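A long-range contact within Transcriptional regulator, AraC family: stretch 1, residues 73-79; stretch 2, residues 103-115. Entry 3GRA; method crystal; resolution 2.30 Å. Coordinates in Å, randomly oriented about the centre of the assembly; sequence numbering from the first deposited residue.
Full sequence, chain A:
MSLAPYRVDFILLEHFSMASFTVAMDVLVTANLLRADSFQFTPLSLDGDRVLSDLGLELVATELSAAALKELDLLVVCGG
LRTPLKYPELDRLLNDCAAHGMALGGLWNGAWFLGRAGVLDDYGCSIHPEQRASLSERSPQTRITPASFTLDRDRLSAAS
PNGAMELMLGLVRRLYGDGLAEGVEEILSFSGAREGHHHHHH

Stretch 1 (73-79) DLLVVCG
Stretch 2 103-115: ALGGLWNGAWFLG

How does stretch 2 line up with stretch 1 at its start? Residues 103-107 form a strand that runs parallel to strand 74-78, their axes 21° apart and 4.2 Å at closest approach. The register pairs Leu 74 with Ala 103 and continues one for one to Cys 78 with Leu 107, CA to CA distances running from 4.2 Å for Val 76 and Gly 105 to 5.1 Å for Leu 75 and Leu 104. Ala 103 (phi/psi -87/152) donates from N to Asp 73 O at 3.1 Å, and its O accepts a weak bond from Leu 75 N at 3.3 Å. Ala 103 CB lies 3.8 Å from Leu 74 CD1, on the sheet face shared with Val 76, Cys 78 and Leu 107; Leu 74 is t at chi1 and p at chi2. Leu 104 (-131/151; m, t) points to the other face, where its CD2 sits 3.8 Å from Leu 75 CB; Leu 75 is also t, p.

What do the two glycines contribute to the middle of the ladder? Gly 105 (-145/174) is bonded through both backbone atoms: its N reaches Leu 75 O at 2.9 Å, and its O takes the short, nearly linear bond from Val 77 N at 2.7 Å and 176°. It faces Val 76 (t) at the tightest CA spacing of the register, 4.2 Å; a CB here would lie a tight 3.4 Å from Val 76 CG1. Gly 106 (-159/136) makes no ladder hydrogen bond to stretch 1, as expected for the alternate residue in a parallel pair, but its CA comes within 3.0 Å of Val 77 O in a CA-H...O contact. A CB on Gly 106 would clash with Gly 110 C at 2.6 Å, so the bare backbone leaves room for the chain that turns back beside it.

How does the ladder end and the chain turn? Leu 107 (-113/144; m, t) donates from N to Val 77 O at 2.9 Å and accepts at O from Gly 79 N at 3.2 Å. Its side chain packs with CD1 3.7 Å from Cys 78 SG (chi1 m) and CG 4.0 Å from Val 76 CG1. Trp 108 then takes a positive phi (68/-87; chi1 t, chi2 -84°), and its CB approaches Gly 79 O at 3.6 Å. At Asn 109 (-128/15; chi1 p), OD1 lies 3.6 Å from Gly 79 CA, where a CB on Gly 79 would clash with that oxygen at 2.2 Å.

What brings the helix onto the strand? Gly 110 (-55/-26) places its CA 3.5 Å from Val 77 O, a spot where a CB would clash with that oxygen at 2.1 Å. The helix here runs at 120° to strand 74-78, with axes 7.6 Å apart at closest. Ala 111 and Trp 112 make no contact with stretch 1; Phe 113 (m, chi2 -79°) sets CD2 3.9 Å from Val 77 CG1, and Leu 114 (m, p) brings CD1 to 3.6 Å from Val 77 CG2. Val 77 (t) is thus held by both side chains, while Gly 115 is out of reach.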

# COMPACT_ATOMS: atom_id res chain seq x y z
N ASP A 73 -14.03 2.79 16.46
CA ASP A 73 -13.83 4.18 16.83
C ASP A 73 -13.74 4.97 15.52
O ASP A 73 -14.10 6.15 15.48
CB ASP A 73 -12.54 4.37 17.61
CG ASP A 73 -12.64 3.84 19.03
OD1 ASP A 73 -13.55 4.29 19.77
OD2 ASP A 73 -11.82 2.99 19.40
N LEU A 74 -13.28 4.32 14.46
CA LEU A 74 -13.12 4.99 13.17
C LEU A 74 -13.21 4.08 11.96
O LEU A 74 -12.48 3.09 11.85
CB LEU A 74 -11.79 5.74 13.15
CG LEU A 74 -11.31 6.37 11.83
CD1 LEU A 74 -12.18 7.57 11.45
CD2 LEU A 74 -9.85 6.78 11.98
N LEU A 75 -14.10 4.43 11.05
CA LEU A 75 -14.31 3.69 9.82
C LEU A 75 -13.82 4.60 8.70
O LEU A 75 -14.34 5.70 8.52
CB LEU A 75 -15.80 3.38 9.62
CG LEU A 75 -16.21 2.49 8.45
CD1 LEU A 75 -15.47 1.15 8.53
CD2 LEU A 75 -17.71 2.25 8.50
N VAL A 76 -12.82 4.13 7.96
CA VAL A 76 -12.23 4.89 6.86
C VAL A 76 -12.55 4.30 5.48
O VAL A 76 -12.36 3.10 5.24
CB VAL A 76 -10.70 4.95 7.02
CG1 VAL A 76 -10.11 5.96 6.05
CG2 VAL A 76 -10.33 5.31 8.46
N VAL A 77 -13.02 5.15 4.58
CA VAL A 77 -13.33 4.72 3.23
C VAL A 77 -12.11 5.00 2.36
O VAL A 77 -11.68 6.17 2.20
CB VAL A 77 -14.55 5.46 2.63
CG1 VAL A 77 -14.83 4.90 1.22
CG2 VAL A 77 -15.78 5.27 3.52
N CYS A 78 -11.55 3.93 1.81
CA CYS A 78 -10.37 4.05 0.97
C CYS A 78 -10.73 3.91 -0.50
O CYS A 78 -11.24 2.88 -0.95
CB CYS A 78 -9.34 3.00 1.36
SG CYS A 78 -8.89 3.05 3.11
N GLY A 79 -10.46 4.98 -1.24
CA GLY A 79 -10.73 5.01 -2.65
C GLY A 79 -9.45 5.16 -3.45
O GLY A 79 -8.35 4.96 -2.93
N ALA A 103 -16.20 8.12 14.43
CA ALA A 103 -15.48 9.12 13.67
C ALA A 103 -15.48 8.45 12.30
O ALA A 103 -15.54 7.21 12.22
CB ALA A 103 -14.06 9.29 14.21
N LEU A 104 -15.42 9.23 11.23
CA LEU A 104 -15.42 8.67 9.88
C LEU A 104 -14.31 9.28 9.04
O LEU A 104 -13.92 10.43 9.26
CB LEU A 104 -16.77 8.89 9.20
CG LEU A 104 -17.95 8.21 9.87
CD1 LEU A 104 -19.24 8.58 9.13
CD2 LEU A 104 -17.73 6.70 9.89
N GLY A 105 -13.80 8.51 8.07
CA GLY A 105 -12.71 9.00 7.24
C GLY A 105 -12.68 8.58 5.79
O GLY A 105 -13.49 7.74 5.35
N GLY A 106 -11.74 9.15 5.04
CA GLY A 106 -11.59 8.85 3.62
C GLY A 106 -10.22 9.19 3.06
O GLY A 106 -9.67 10.26 3.34
N LEU A 107 -9.66 8.27 2.27
CA LEU A 107 -8.34 8.47 1.65
C LEU A 107 -8.52 8.59 0.14
O LEU A 107 -9.37 7.91 -0.44
CB LEU A 107 -7.40 7.29 1.98
CG LEU A 107 -7.27 6.91 3.47
CD1 LEU A 107 -6.33 5.70 3.60
CD2 LEU A 107 -6.73 8.10 4.31
N TRP A 108 -7.70 9.45 -0.47
CA TRP A 108 -7.75 9.73 -1.91
C TRP A 108 -9.05 10.46 -2.23
O TRP A 108 -9.07 11.69 -2.24
CB TRP A 108 -7.61 8.45 -2.73
CG TRP A 108 -7.25 8.74 -4.17
CD1 TRP A 108 -8.11 9.06 -5.19
CD2 TRP A 108 -5.93 8.86 -4.71
NE1 TRP A 108 -7.41 9.38 -6.33
CE2 TRP A 108 -6.07 9.27 -6.06
CE3 TRP A 108 -4.64 8.67 -4.19
CZ2 TRP A 108 -4.96 9.49 -6.89
CZ3 TRP A 108 -3.53 8.89 -5.02
CH2 TRP A 108 -3.71 9.29 -6.36
N ASN A 109 -10.14 9.73 -2.49
CA ASN A 109 -11.44 10.38 -2.74
C ASN A 109 -12.55 9.82 -1.87
O ASN A 109 -13.72 10.06 -2.12
CB ASN A 109 -11.86 10.28 -4.21
CG ASN A 109 -11.82 8.87 -4.74
OD1 ASN A 109 -12.26 7.93 -4.07
ND2 ASN A 109 -11.30 8.71 -5.95
N GLY A 110 -12.17 9.09 -0.82
CA GLY A 110 -13.19 8.54 0.07
C GLY A 110 -14.12 9.61 0.62
O GLY A 110 -15.26 9.33 0.97
N ALA A 111 -13.64 10.84 0.69
CA ALA A 111 -14.45 11.92 1.20
C ALA A 111 -15.64 12.13 0.29
O ALA A 111 -16.69 12.61 0.71
CB ALA A 111 -13.64 13.20 1.33
N TRP A 112 -15.50 11.77 -0.98
CA TRP A 112 -16.64 11.91 -1.89
C TRP A 112 -17.83 11.10 -1.32
O TRP A 112 -18.96 11.57 -1.28
CB TRP A 112 -16.30 11.39 -3.29
CG TRP A 112 -17.40 11.63 -4.29
CD1 TRP A 112 -17.66 12.79 -4.98
CD2 TRP A 112 -18.40 10.69 -4.71
NE1 TRP A 112 -18.76 12.62 -5.79
CE2 TRP A 112 -19.23 11.34 -5.64
CE3 TRP A 112 -18.67 9.36 -4.38
CZ2 TRP A 112 -20.32 10.71 -6.25
CZ3 TRP A 112 -19.75 8.72 -4.98
CH2 TRP A 112 -20.56 9.40 -5.91
N PHE A 113 -17.53 9.89 -0.84
CA PHE A 113 -18.54 8.99 -0.28
C PHE A 113 -19.11 9.50 1.03
O PHE A 113 -20.31 9.39 1.28
CB PHE A 113 -17.91 7.60 -0.09
CG PHE A 113 -17.55 6.93 -1.40
CD1 PHE A 113 -18.53 6.30 -2.17
CD2 PHE A 113 -16.24 6.93 -1.86
CE1 PHE A 113 -18.19 5.68 -3.37
CE2 PHE A 113 -15.91 6.31 -3.06
CZ PHE A 113 -16.88 5.69 -3.81
N LEU A 114 -18.26 10.05 1.88
CA LEU A 114 -18.72 10.62 3.14
C LEU A 114 -19.60 11.83 2.77
O LEU A 114 -20.56 12.14 3.47
CB LEU A 114 -17.53 11.09 3.98
CG LEU A 114 -16.77 10.02 4.77
CD1 LEU A 114 -16.54 8.78 3.92
CD2 LEU A 114 -15.44 10.62 5.24
N GLY A 115 -19.25 12.49 1.67
CA GLY A 115 -20.02 13.64 1.23
C GLY A 115 -21.43 13.26 0.80
O GLY A 115 -22.40 13.86 1.27